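Local coordinates for protein dermonecrotic toxin (Pasteurella multocida, PDB 2EBF) that acts as a dermonecrotic and mitogenic toxin that induces bone resorption and is associated with severe progressive atrophic rhinitis in pigs, at residues 430-435 with 442-447; 412-417 with 425-430; 398-403 with 455-460; 380-385 with 499-504; 406-411 with 460-465. All blocks are in the same frame, centred on the assembly; numbering follows the deposited sequence.

Contact 1. Residues 430-435 with 442-447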
# COMPACT_ATOMS: atom_id res chain seq x y z
N MET A 430 26.54 7.70 -11.56
CA MET A 430 25.40 8.41 -11.00
C MET A 430 25.81 9.77 -10.43
O MET A 430 25.10 10.77 -10.62
CB MET A 430 24.68 7.55 -9.95
CG MET A 430 23.90 6.38 -10.55
SD MET A 430 22.80 5.63 -9.33
CE MET A 430 21.97 4.36 -10.28
N LEU A 431 26.97 9.82 -9.78
CA LEU A 431 27.52 11.10 -9.30
C LEU A 431 27.79 12.09 -10.43
O LEU A 431 27.46 13.27 -10.30
CB LEU A 431 28.78 10.90 -8.45
CG LEU A 431 28.63 10.18 -7.10
CD1 LEU A 431 30.00 9.87 -6.51
CD2 LEU A 431 27.78 10.97 -6.11
N PHE A 432 28.37 11.61 -11.53
CA PHE A 432 28.58 12.45 -12.71
C PHE A 432 27.29 13.06 -13.20
O PHE A 432 27.26 14.24 -13.57
CB PHE A 432 29.23 11.66 -13.85
CG PHE A 432 30.72 11.71 -13.85
CD1 PHE A 432 31.47 10.55 -13.86
CD2 PHE A 432 31.38 12.94 -13.80
CE1 PHE A 432 32.86 10.59 -13.86
CE2 PHE A 432 32.78 13.00 -13.78
CZ PHE A 432 33.52 11.82 -13.82
N ASN A 433 26.23 12.25 -13.22
CA ASN A 433 24.92 12.73 -13.61
C ASN A 433 24.38 13.79 -12.66
O ASN A 433 23.93 14.84 -13.11
CB ASN A 433 23.95 11.56 -13.71
CG ASN A 433 24.03 10.88 -15.04
OD1 ASN A 433 24.91 10.05 -15.28
ND2 ASN A 433 23.12 11.23 -15.92
N LEU A 434 24.43 13.50 -11.36
CA LEU A 434 24.03 14.45 -10.32
C LEU A 434 24.80 15.77 -10.39
O LEU A 434 24.21 16.85 -10.23
CB LEU A 434 24.21 13.83 -8.93
CG LEU A 434 23.16 12.83 -8.44
CD1 LEU A 434 23.52 12.34 -7.05
CD2 LEU A 434 21.76 13.45 -8.46
N ASP A 435 26.11 15.69 -10.62
CA ASP A 435 26.97 16.87 -10.66
C ASP A 435 27.05 17.49 -12.06
O ASP A 435 27.92 18.33 -12.31
CB ASP A 435 28.36 16.52 -10.12
CG ASP A 435 28.39 16.37 -8.61
OD1 ASP A 435 29.22 15.59 -8.09
OD2 ASP A 435 27.57 17.02 -7.93
N ALA A 442 29.59 18.93 -6.20
CA ALA A 442 29.15 18.98 -4.80
C ALA A 442 28.75 17.62 -4.21
O ALA A 442 29.12 17.31 -3.06
CB ALA A 442 28.00 19.97 -4.65
N PHE A 443 27.99 16.83 -4.96
CA PHE A 443 27.56 15.51 -4.49
C PHE A 443 28.77 14.60 -4.29
O PHE A 443 28.88 13.90 -3.28
CB PHE A 443 26.53 14.88 -5.43
CG PHE A 443 25.15 15.52 -5.35
CD1 PHE A 443 24.75 16.47 -6.28
CD2 PHE A 443 24.26 15.16 -4.34
CE1 PHE A 443 23.47 17.06 -6.21
CE2 PHE A 443 22.98 15.73 -4.26
CZ PHE A 443 22.59 16.68 -5.20
N ARG A 444 29.68 14.63 -5.26
CA ARG A 444 30.95 13.90 -5.16
C ARG A 444 31.76 14.37 -3.95
O ARG A 444 32.26 13.56 -3.17
CB ARG A 444 31.76 14.10 -6.44
CG ARG A 444 33.03 13.28 -6.52
CD ARG A 444 33.67 13.37 -7.90
NE ARG A 444 32.82 12.80 -8.95
CZ ARG A 444 32.71 11.50 -9.23
NH1 ARG A 444 33.41 10.60 -8.56
NH2 ARG A 444 31.90 11.10 -10.20
N LYS A 445 31.87 15.69 -3.80
CA LYS A 445 32.58 16.29 -2.66
C LYS A 445 31.99 15.91 -1.31
O LYS A 445 32.72 15.68 -0.34
CB LYS A 445 32.62 17.81 -2.81
CG LYS A 445 33.84 18.32 -3.57
CD LYS A 445 33.64 19.73 -4.10
CE LYS A 445 33.98 20.79 -3.06
NZ LYS A 445 34.33 22.10 -3.72
N LEU A 446 30.65 15.86 -1.26
CA LEU A 446 29.93 15.46 -0.05
C LEU A 446 30.30 14.03 0.33
O LEU A 446 30.62 13.75 1.49
CB LEU A 446 28.43 15.55 -0.29
CG LEU A 446 27.44 15.99 0.80
CD1 LEU A 446 26.16 15.21 0.62
CD2 LEU A 446 27.95 15.89 2.24
N LEU A 447 30.25 13.13 -0.65
CA LEU A 447 30.63 11.74 -0.45
C LEU A 447 32.09 11.63 -0.03
O LEU A 447 32.43 10.87 0.87
CB LEU A 447 30.46 10.96 -1.75
CG LEU A 447 29.96 9.51 -1.73
CD1 LEU A 447 30.47 8.79 -2.97
CD2 LEU A 447 30.31 8.74 -0.47
O HOH W 1 31.01 14.44 -9.99
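D435, the first residue beyond helix 425-434, turns its carboxylate onto the opening turn of helix 442-452 and grips it with both oxygens. OD1 accepts the backbone N of R444 at 3.0 Å and OD2 the backbone N of F443, also at 3.0 Å, each through the syn lone pair, so the two bonds lie on the inner side of the carboxylate and fix its rotation. OD2 also lies at the edge of the F443 ring, in its plane. Over one face of that ring comes L434, its CD1 4.2 Å from the ring centroid in a CH-pi contact; the two side chains meet at about a right angle. R444 leaves its helix with CG anti to the backbone N (chi1 -174°) and bends at chi3 back toward the other helix. NH2 stands over the centre of the F432 ring, with CZ 4.6 Å from the centroid, a cation-pi contact in which the planes are inclined by 48°. L431 covers one face of the guanidinium and sends CD1 on to L447 CD1, 3.7 Å away. The same guanidinium forms a salt bridge with D428, one turn before F432 on helix 425-434. A water links R444 NE to D435 OD1. One carboxylate thus meets two N-H groups at a helix start, where the helix dipole would tend to favour its negative charge.

Contact 2. Residues 412-417 with 425-430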
# COMPACT_ATOMS: atom_id res chain seq x y z
N GLN A 412 25.64 -0.89 -1.50
CA GLN A 412 26.83 -1.73 -1.46
C GLN A 412 28.04 -0.98 -2.03
O GLN A 412 29.11 -0.98 -1.44
CB GLN A 412 26.57 -3.03 -2.21
CG GLN A 412 27.74 -4.02 -2.27
CD GLN A 412 27.47 -5.18 -3.23
OE1 GLN A 412 28.39 -5.91 -3.62
NE2 GLN A 412 26.20 -5.36 -3.62
N GLU A 413 27.85 -0.33 -3.18
CA GLU A 413 28.91 0.46 -3.82
C GLU A 413 29.35 1.66 -2.98
O GLU A 413 30.53 2.02 -2.97
CB GLU A 413 28.49 0.90 -5.22
CG GLU A 413 28.54 -0.23 -6.26
CD GLU A 413 28.25 0.23 -7.68
OE1 GLU A 413 28.50 1.41 -8.01
OE2 GLU A 413 27.77 -0.60 -8.48
N ILE A 414 28.41 2.29 -2.27
CA ILE A 414 28.76 3.35 -1.32
C ILE A 414 29.67 2.81 -0.24
O ILE A 414 30.72 3.39 0.06
CB ILE A 414 27.50 4.00 -0.69
CG1 ILE A 414 26.79 4.88 -1.72
CG2 ILE A 414 27.88 4.81 0.56
CD1 ILE A 414 25.39 5.32 -1.32
N SER A 415 29.27 1.67 0.33
CA SER A 415 30.07 0.99 1.33
C SER A 415 31.46 0.67 0.77
O SER A 415 32.46 0.80 1.47
CB SER A 415 29.36 -0.28 1.79
OG SER A 415 30.03 -0.86 2.89
N GLN A 416 31.52 0.28 -0.50
CA GLN A 416 32.78 0.08 -1.21
C GLN A 416 33.63 1.34 -1.30
O GLN A 416 34.84 1.31 -1.02
CB GLN A 416 32.53 -0.50 -2.60
CG GLN A 416 32.85 -1.98 -2.74
CD GLN A 416 31.75 -2.91 -2.25
OE1 GLN A 416 31.22 -3.71 -3.01
NE2 GLN A 416 31.41 -2.81 -0.96
N PHE A 417 33.01 2.46 -1.69
CA PHE A 417 33.70 3.74 -1.77
C PHE A 417 34.31 4.13 -0.43
O PHE A 417 35.47 4.52 -0.36
CB PHE A 417 32.76 4.85 -2.26
CG PHE A 417 33.38 6.22 -2.20
CD1 PHE A 417 34.07 6.73 -3.29
CD2 PHE A 417 33.29 6.99 -1.04
CE1 PHE A 417 34.65 8.00 -3.24
CE2 PHE A 417 33.87 8.26 -0.98
CZ PHE A 417 34.55 8.76 -2.09
N LYS A 425 31.51 1.80 -9.84
CA LYS A 425 31.38 2.45 -11.15
C LYS A 425 29.98 3.03 -11.39
O LYS A 425 29.85 4.13 -11.93
CB LYS A 425 31.79 1.51 -12.29
CG LYS A 425 33.23 0.97 -12.24
CD LYS A 425 34.28 2.04 -12.55
CE LYS A 425 35.71 1.50 -12.43
NZ LYS A 425 36.04 0.48 -13.48
N THR A 426 28.95 2.28 -11.01
CA THR A 426 27.56 2.77 -11.13
C THR A 426 27.34 4.01 -10.28
O THR A 426 26.81 5.02 -10.76
CB THR A 426 26.54 1.67 -10.77
OG1 THR A 426 26.77 0.52 -11.59
CG2 THR A 426 25.11 2.17 -11.00
N LEU A 427 27.77 3.94 -9.03
CA LEU A 427 27.80 5.10 -8.14
C LEU A 427 28.52 6.29 -8.80
O LEU A 427 27.98 7.41 -8.87
CB LEU A 427 28.46 4.73 -6.81
CG LEU A 427 28.67 5.81 -5.74
CD1 LEU A 427 27.34 6.44 -5.31
CD2 LEU A 427 29.43 5.26 -4.53
N ASP A 428 29.73 6.04 -9.33
CA ASP A 428 30.54 7.06 -9.98
C ASP A 428 29.78 7.71 -11.14
O ASP A 428 29.74 8.95 -11.24
CB ASP A 428 31.86 6.45 -10.47
CG ASP A 428 32.85 7.49 -10.97
OD1 ASP A 428 32.95 8.59 -10.37
OD2 ASP A 428 33.55 7.21 -11.97
N ALA A 429 29.18 6.88 -11.99
CA ALA A 429 28.38 7.36 -13.11
C ALA A 429 27.20 8.19 -12.61
O ALA A 429 26.89 9.26 -13.17
CB ALA A 429 27.88 6.20 -13.94
N MET A 430 26.54 7.70 -11.56
CA MET A 430 25.40 8.41 -11.00
C MET A 430 25.81 9.77 -10.43
O MET A 430 25.10 10.77 -10.62
CB MET A 430 24.68 7.55 -9.95
CG MET A 430 23.90 6.38 -10.55
SD MET A 430 22.80 5.63 -9.33
CE MET A 430 21.97 4.36 -10.28
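Around E413 and L427, whose CA atoms are 6.4 Å apart, helices 407-418 and 425-434 pass almost perpendicularly, their local axes 9.2 Å apart and inclined by 93°. E413 reaches across with a chain extended beyond CG, and its OE1 accepts the backbone N of L427 at 2.8 Å. The bond is nearly straight (175° at the hydrogen), and the donor meets the oxygen close to the line of its C-O bond. T426 lies across the end of the carboxylate at about a right angle, its CB 3.4 Å from E413 OE1. Because the N-H belongs to the first turn of helix 425-434, the end of that helix probably steadies the negative charge of E413. Both helices belong to the long beta-alpha-beta crossover from strand 399-402 to its parallel neighbour 456-461, and this is where the first of its helices gives way to the second. L427 supplies the apolar half of the contact: with CG anti to the backbone N (chi1 177°), its methyls lean over the first helix. CD2 lies 3.8 Å from I414 CA and 3.9 Å from I414 CG1, the two side chains again crossing steeply, and reaches F417 CB at 4.1 Å. Beyond L427 and F417 stands L447 of helix 442-452, while I414 turns CG2 to F457 and the tip of its CG1 branch, CD1, to A459 on strand 456-461.

Contact 3. Residues 398-403 with 455-460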
# COMPACT_ATOMS: atom_id res chain seq x y z
N THR A 398 26.85 12.18 13.14
CA THR A 398 27.23 10.78 12.93
C THR A 398 27.02 10.32 11.49
O THR A 398 27.68 9.39 11.03
CB THR A 398 26.46 9.80 13.87
OG1 THR A 398 25.05 9.97 13.68
CG2 THR A 398 26.81 10.06 15.33
N GLU A 399 26.10 10.97 10.78
CA GLU A 399 25.65 10.46 9.49
C GLU A 399 25.13 11.54 8.53
O GLU A 399 24.46 12.49 8.95
CB GLU A 399 24.57 9.40 9.72
CG GLU A 399 24.25 8.53 8.52
CD GLU A 399 23.57 7.22 8.89
OE1 GLU A 399 23.29 7.01 10.09
OE2 GLU A 399 23.31 6.40 7.97
N ILE A 400 25.43 11.35 7.25
CA ILE A 400 24.91 12.17 6.15
C ILE A 400 24.02 11.30 5.26
O ILE A 400 24.40 10.19 4.89
CB ILE A 400 26.06 12.76 5.28
CG1 ILE A 400 26.96 13.67 6.13
CG2 ILE A 400 25.51 13.49 4.04
CD1 ILE A 400 28.39 13.79 5.61
N ALA A 401 22.84 11.81 4.92
CA ALA A 401 21.91 11.05 4.10
C ALA A 401 21.43 11.89 2.94
O ALA A 401 21.19 13.09 3.09
CB ALA A 401 20.73 10.57 4.93
N ILE A 402 21.30 11.27 1.77
CA ILE A 402 20.84 11.96 0.59
C ILE A 402 19.80 11.12 -0.15
O ILE A 402 19.93 9.90 -0.29
CB ILE A 402 22.01 12.43 -0.35
CG1 ILE A 402 22.41 11.37 -1.40
CG2 ILE A 402 23.22 12.93 0.46
CD1 ILE A 402 22.89 10.05 -0.86
N SER A 403 18.75 11.80 -0.62
CA SER A 403 17.69 11.17 -1.39
C SER A 403 18.05 11.04 -2.88
O SER A 403 17.36 10.34 -3.62
CB SER A 403 16.39 11.95 -1.21
OG SER A 403 16.54 13.26 -1.70
N ILE A 455 32.56 9.73 8.55
CA ILE A 455 31.14 9.93 8.82
C ILE A 455 30.39 8.96 7.93
O ILE A 455 30.75 8.76 6.77
CB ILE A 455 30.71 11.40 8.50
CG1 ILE A 455 31.54 12.41 9.32
CG2 ILE A 455 29.21 11.61 8.73
CD1 ILE A 455 31.37 12.33 10.85
N LYS A 456 29.35 8.34 8.49
CA LYS A 456 28.47 7.44 7.72
C LYS A 456 27.78 8.19 6.60
O LYS A 456 27.38 9.34 6.77
CB LYS A 456 27.42 6.82 8.64
CG LYS A 456 27.98 5.81 9.61
CD LYS A 456 27.02 5.55 10.77
CE LYS A 456 25.82 4.73 10.34
NZ LYS A 456 26.18 3.40 9.72
N PHE A 457 27.66 7.54 5.44
CA PHE A 457 26.96 8.09 4.29
C PHE A 457 25.85 7.12 3.86
O PHE A 457 26.11 5.94 3.60
CB PHE A 457 27.91 8.35 3.12
CG PHE A 457 27.30 9.16 2.00
CD1 PHE A 457 27.42 10.55 1.99
CD2 PHE A 457 26.60 8.54 0.97
CE1 PHE A 457 26.87 11.30 0.97
CE2 PHE A 457 26.04 9.29 -0.05
CZ PHE A 457 26.17 10.68 -0.05
N ARG A 458 24.63 7.63 3.80
CA ARG A 458 23.48 6.80 3.47
C ARG A 458 22.69 7.36 2.29
O ARG A 458 22.34 8.54 2.27
CB ARG A 458 22.57 6.68 4.70
CG ARG A 458 21.28 5.89 4.48
CD ARG A 458 20.54 5.71 5.80
NE ARG A 458 21.34 4.96 6.78
CZ ARG A 458 21.45 3.64 6.81
NH1 ARG A 458 20.79 2.89 5.93
NH2 ARG A 458 22.21 3.05 7.73
N ALA A 459 22.41 6.50 1.32
CA ALA A 459 21.43 6.80 0.29
C ALA A 459 20.05 6.41 0.82
O ALA A 459 19.89 5.30 1.33
CB ALA A 459 21.72 6.03 -0.97
N ILE A 460 19.08 7.31 0.72
CA ILE A 460 17.71 6.99 1.11
C ILE A 460 16.71 7.06 -0.06
O ILE A 460 15.51 6.86 0.13
CB ILE A 460 17.19 7.85 2.30
CG1 ILE A 460 17.16 9.34 1.92
CG2 ILE A 460 18.03 7.57 3.55
CD1 ILE A 460 16.29 10.20 2.85
O HOH W 2 22.78 4.36 10.33
O HOH W 3 25.15 4.33 7.14
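Strands 399-402 and 456-461 run side by side in parallel, E399 beside K456 and I402 beside A459. Backbone bonds pass back and forth between them: I400 N gives to K456 O at 2.8 Å and I400 O takes R458 N, then I402 N gives to R458 O and I402 O takes I460 N. CA-H groups add weaker contacts, as where A401 CA nears R458 O. The charged interactions gather on the face of E399, K456 and R458. E399 is drawn out across the neighbouring strand, its CG anti to the backbone N (chi1 -165°), and OE2 receives R458 NE at 2.7 Å on the syn side, 28° out of the carboxylate plane, in a salt bridge. One water joins E399 OE1 to R458 NH2, and a second joins E399 OE2 to K456 NZ. K456 CE also lies 3.4 Å from E399 OE1. The apolar contacts occupy the face of I400, I402, F457 and A459. I402 lays CD1 against the F457 ring, 3.3 Å from CE2, a tight fit, and I400 CG2 approaches CE1 of the same ring at 4.0 Å; helix 442-452 covers this side. This edge pair of an alpha/beta sheet therefore has one apolar face, while the other carries an ionic cluster beside the apolar A401; there E399 would partly balance R458 and K456, the more so as R493 brings a like charge close to R458.

Contact 4. Residues 380-385 with 499-504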
# COMPACT_ATOMS: atom_id res chain seq x y z
N LYS A 380 24.67 24.81 -3.51
CA LYS A 380 24.87 25.89 -2.53
C LYS A 380 24.73 25.41 -1.09
O LYS A 380 25.50 25.81 -0.21
CB LYS A 380 23.90 27.06 -2.76
CG LYS A 380 24.17 27.86 -4.02
CD LYS A 380 24.03 29.36 -3.79
CE LYS A 380 25.36 30.02 -3.42
NZ LYS A 380 25.62 30.11 -1.95
N SER A 381 23.72 24.56 -0.85
CA SER A 381 23.50 23.95 0.47
C SER A 381 24.63 23.00 0.83
O SER A 381 25.15 23.05 1.95
CB SER A 381 22.16 23.22 0.52
OG SER A 381 21.07 24.14 0.54
N ILE A 382 25.02 22.14 -0.12
CA ILE A 382 26.11 21.19 0.12
C ILE A 382 27.42 21.93 0.43
O ILE A 382 28.13 21.56 1.36
CB ILE A 382 26.29 20.20 -1.07
CG1 ILE A 382 25.04 19.30 -1.21
CG2 ILE A 382 27.55 19.36 -0.86
CD1 ILE A 382 24.95 18.52 -2.54
N ASP A 383 27.73 22.97 -0.34
CA ASP A 383 28.93 23.77 -0.10
C ASP A 383 28.94 24.44 1.27
O ASP A 383 29.97 24.46 1.95
CB ASP A 383 29.14 24.80 -1.21
CG ASP A 383 29.58 24.17 -2.53
OD1 ASP A 383 30.29 23.14 -2.50
OD2 ASP A 383 29.23 24.71 -3.59
N PHE A 384 27.79 25.00 1.68
CA PHE A 384 27.65 25.57 3.02
C PHE A 384 27.92 24.53 4.11
O PHE A 384 28.64 24.80 5.08
CB PHE A 384 26.24 26.15 3.22
CG PHE A 384 26.00 26.68 4.60
CD1 PHE A 384 25.48 25.86 5.60
CD2 PHE A 384 26.32 27.99 4.92
CE1 PHE A 384 25.28 26.34 6.88
CE2 PHE A 384 26.12 28.48 6.20
CZ PHE A 384 25.61 27.65 7.18
N PHE A 385 27.33 23.35 3.96
CA PHE A 385 27.54 22.26 4.90
C PHE A 385 29.03 21.91 4.99
O PHE A 385 29.62 21.88 6.07
CB PHE A 385 26.70 21.03 4.49
CG PHE A 385 26.98 19.82 5.30
CD1 PHE A 385 27.67 18.74 4.75
CD2 PHE A 385 26.61 19.77 6.64
CE1 PHE A 385 27.96 17.62 5.52
CE2 PHE A 385 26.90 18.64 7.42
CZ PHE A 385 27.56 17.57 6.85
N VAL A 499 22.44 14.75 9.05
CA VAL A 499 22.04 15.78 8.11
C VAL A 499 21.50 15.07 6.86
O VAL A 499 22.07 14.08 6.41
CB VAL A 499 23.24 16.68 7.72
CG1 VAL A 499 22.88 17.60 6.57
CG2 VAL A 499 23.75 17.47 8.94
N VAL A 500 20.39 15.57 6.31
CA VAL A 500 19.81 15.00 5.10
C VAL A 500 19.77 16.05 4.00
O VAL A 500 19.44 17.21 4.25
CB VAL A 500 18.36 14.48 5.30
CG1 VAL A 500 17.92 13.56 4.14
CG2 VAL A 500 18.22 13.74 6.59
N PHE A 501 20.09 15.63 2.78
CA PHE A 501 19.94 16.46 1.59
C PHE A 501 18.88 15.87 0.69
O PHE A 501 18.97 14.71 0.29
CB PHE A 501 21.27 16.58 0.84
CG PHE A 501 22.33 17.31 1.60
CD1 PHE A 501 22.46 18.69 1.48
CD2 PHE A 501 23.20 16.62 2.46
CE1 PHE A 501 23.43 19.38 2.19
CE2 PHE A 501 24.19 17.29 3.17
CZ PHE A 501 24.31 18.67 3.04
N ALA A 502 17.87 16.68 0.36
CA ALA A 502 16.73 16.20 -0.41
C ALA A 502 16.06 17.30 -1.19
O ALA A 502 16.12 18.47 -0.81
CB ALA A 502 15.72 15.52 0.52
N ASP A 503 15.41 16.91 -2.29
CA ASP A 503 14.63 17.81 -3.13
C ASP A 503 13.53 18.46 -2.28
O ASP A 503 13.01 17.84 -1.34
CB ASP A 503 14.06 16.99 -4.30
CG ASP A 503 13.40 17.84 -5.36
OD1 ASP A 503 12.20 18.13 -5.20
OD2 ASP A 503 14.07 18.19 -6.36
N SER A 504 13.19 19.71 -2.57
CA SER A 504 12.18 20.42 -1.75
C SER A 504 10.83 19.70 -1.68
O SER A 504 10.16 19.73 -0.64
CB SER A 504 12.02 21.86 -2.21
OG SER A 504 13.13 22.64 -1.75
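S381 begins the contact at the side of F501, its carbonyl carbon C lying near the ring plane, 4.0 Å from F501 CE1. This is helix-on-sheet packing in an alpha/beta fold: helix 379-387 packs on the mixed sheet of the C2 region, and its local axis runs nearly antiparallel to strand 498-502 (162°), 10.3 Å away. I382 follows. Its CG1, anti to the carbonyl carbon (chi1 -65°), approaches the F501 ring off-centre, 4.1 Å from the centroid, in a CH-pi contact. I382 also meets F443 and L446 of helix 442-452, which lies on the same side of the sheet. F385, three residues on, brings a phenyl ring to the strand. With CG anti to the backbone N (chi1 173°) its ring is thrown toward the sheet, and F501 directs its edge at the face: the planes stand at 72° and the centroids are 5.5 Å apart, an offset edge-to-face pair. F501 is thus met by S381 and F385 at its edge and by I382 obliquely; F375 of strand 372-376 adds a further ring. No polar pair joins the two segments; all five touching residues are buried, and the contact rests on aromatic and aliphatic packing. Beyond F501 the F385 ring also reaches the start of the strand. V499, pointing at the helix from the opposite direction, has its CG1 over the F385 face and sets CG2 3.7 Å from CE2 of that ring.

Contact 5. Residues 406-411 with 460-465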
# COMPACT_ATOMS: atom_id res chain seq x y z
N PRO A 406 19.85 6.18 -5.01
CA PRO A 406 18.99 5.04 -4.65
C PRO A 406 19.71 3.92 -3.90
O PRO A 406 20.62 3.31 -4.44
CB PRO A 406 18.49 4.55 -6.00
CG PRO A 406 19.57 4.92 -6.97
CD PRO A 406 20.34 6.07 -6.40
N TYR A 407 19.30 3.66 -2.66
CA TYR A 407 19.97 2.65 -1.85
C TYR A 407 19.88 1.26 -2.47
O TYR A 407 20.80 0.47 -2.32
CB TYR A 407 19.45 2.62 -0.40
CG TYR A 407 18.03 2.15 -0.23
CD1 TYR A 407 17.72 0.78 -0.16
CD2 TYR A 407 16.98 3.06 -0.10
CE1 TYR A 407 16.40 0.35 -0.00
CE2 TYR A 407 15.66 2.63 0.06
CZ TYR A 407 15.38 1.29 0.12
OH TYR A 407 14.08 0.89 0.29
N ASP A 408 18.78 0.99 -3.18
CA ASP A 408 18.53 -0.33 -3.77
C ASP A 408 19.50 -0.68 -4.90
O ASP A 408 19.61 -1.85 -5.28
CB ASP A 408 17.06 -0.48 -4.22
CG ASP A 408 16.63 0.59 -5.22
OD1 ASP A 408 16.70 1.79 -4.89
OD2 ASP A 408 16.20 0.24 -6.34
N ILE A 409 20.19 0.32 -5.43
CA ILE A 409 21.16 0.10 -6.49
C ILE A 409 22.61 0.26 -6.02
O ILE A 409 23.48 -0.51 -6.43
CB ILE A 409 20.90 1.01 -7.73
CG1 ILE A 409 19.44 0.89 -8.21
CG2 ILE A 409 21.90 0.71 -8.87
CD1 ILE A 409 18.97 -0.53 -8.52
N VAL A 410 22.86 1.25 -5.16
CA VAL A 410 24.25 1.64 -4.86
C VAL A 410 24.70 1.63 -3.39
O VAL A 410 25.80 2.08 -3.09
CB VAL A 410 24.61 3.02 -5.49
CG1 VAL A 410 24.46 2.99 -7.00
CG2 VAL A 410 23.79 4.16 -4.86
N GLN A 411 23.87 1.10 -2.48
CA GLN A 411 24.25 1.05 -1.06
C GLN A 411 25.53 0.25 -0.83
O GLN A 411 26.42 0.68 -0.09
CB GLN A 411 23.10 0.55 -0.16
CG GLN A 411 22.64 -0.91 -0.37
CD GLN A 411 21.30 -1.25 0.32
OE1 GLN A 411 20.69 -2.29 0.03
NE2 GLN A 411 20.86 -0.40 1.23
N ILE A 460 19.08 7.31 0.72
CA ILE A 460 17.71 6.99 1.11
C ILE A 460 16.71 7.06 -0.06
O ILE A 460 15.51 6.86 0.13
CB ILE A 460 17.19 7.85 2.30
CG1 ILE A 460 17.16 9.34 1.92
CG2 ILE A 460 18.03 7.57 3.55
CD1 ILE A 460 16.29 10.20 2.85
N GLY A 461 17.21 7.34 -1.26
CA GLY A 461 16.39 7.25 -2.47
C GLY A 461 16.05 5.80 -2.74
O GLY A 461 16.77 4.89 -2.33
N HIS A 462 14.94 5.58 -3.44
CA HIS A 462 14.52 4.26 -3.88
C HIS A 462 14.23 4.39 -5.37
O HIS A 462 13.40 5.21 -5.77
CB HIS A 462 13.29 3.82 -3.08
CG HIS A 462 12.80 2.44 -3.42
ND1 HIS A 462 13.46 1.29 -3.03
CD2 HIS A 462 11.69 2.03 -4.08
CE1 HIS A 462 12.78 0.24 -3.46
NE2 HIS A 462 11.70 0.66 -4.10
N SER A 463 14.91 3.58 -6.19
CA SER A 463 14.91 3.80 -7.64
C SER A 463 13.59 3.55 -8.38
O SER A 463 13.34 4.16 -9.43
CB SER A 463 16.05 3.02 -8.32
OG SER A 463 15.73 1.65 -8.45
N ASP A 464 12.73 2.69 -7.86
CA ASP A 464 11.53 2.34 -8.62
C ASP A 464 10.61 3.56 -8.76
O ASP A 464 10.32 4.24 -7.77
CB ASP A 464 10.78 1.17 -7.95
CG ASP A 464 9.55 0.76 -8.73
OD1 ASP A 464 8.48 0.61 -8.09
OD2 ASP A 464 9.63 0.58 -9.97
N ASN A 465 10.18 3.83 -10.00
CA ASN A 465 9.23 4.92 -10.29
C ASN A 465 9.85 6.32 -10.13
O ASN A 465 9.14 7.32 -9.93
CB ASN A 465 7.95 4.77 -9.44
CG ASN A 465 6.69 5.26 -10.15
OD1 ASN A 465 5.60 5.33 -9.54
ND2 ASN A 465 6.81 5.58 -11.43
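D408 and S463 are joined by two hydrogen bonds that use both carboxylate oxygens. OD2 accepts from S463 OG at 2.6 Å through its syn lone pair. OD1 accepts the backbone N of S463 at 2.8 Å, also on the syn side but 23° out of the carboxylate plane. Side chain and backbone of one serine are thus taken by one aspartate, which fixes the carboxylate's rotation. The fork depends on both torsions: CG of D408 sits between the backbone N and the carbonyl carbon (chi1 57°), and OG of S463 is placed in the same way on its own residue. A third bond runs from Y407 N to G461 O at 2.8 Å, although that oxygen is less surely placed. P406, at the N-cap position of helix 407-418, pairs with G461 in a short parallel bridge, their CA atoms 4.0 Å apart, and its own carbonyl O accepts from I409 N and V410 N. Outward from the polar core, P406 CB rests against S463 CB at 3.7 Å, and I409 CG1 comes within 3.8 Å of S463 OG. The rings of Y407 and H462 lie obliquely, their planes 38° apart and centroids at 5.5 Å. M430 of helix 425-434 backs P406 and I409, while E486 and N482 of helix 473-490 flank Y407 and H462. The site lies at the C-terminal ends of the parallel strands of a mixed alpha/beta sheet, where, as is usual in such folds, strand 456-461 runs out beside the first turn of the helix that follows its neighbour 399-402.

How the contacts relate
Contacts 1, 2, 3 and 5 trace one excursion of the chain, from strand 399-402 through three helices to strand 456-461; contact 4 adds the next strand and a helix from earlier in the sequence. Contacts 1 and 2, 11 Å apart between centres, share M430 and are tied by the R444-D428 salt bridge. L446, on segment 442-447, is a hub: it packs on I400 and I402 of contact 3 and on I382, F385 and F501 of contact 4. Contacts 3 and 5 share I460. Contacts 2 and 4 do not touch, with nearest atoms about 11 Å apart. The phosphonate-binding residues 624-628 and both glycan pockets involve other parts of this C-terminal region.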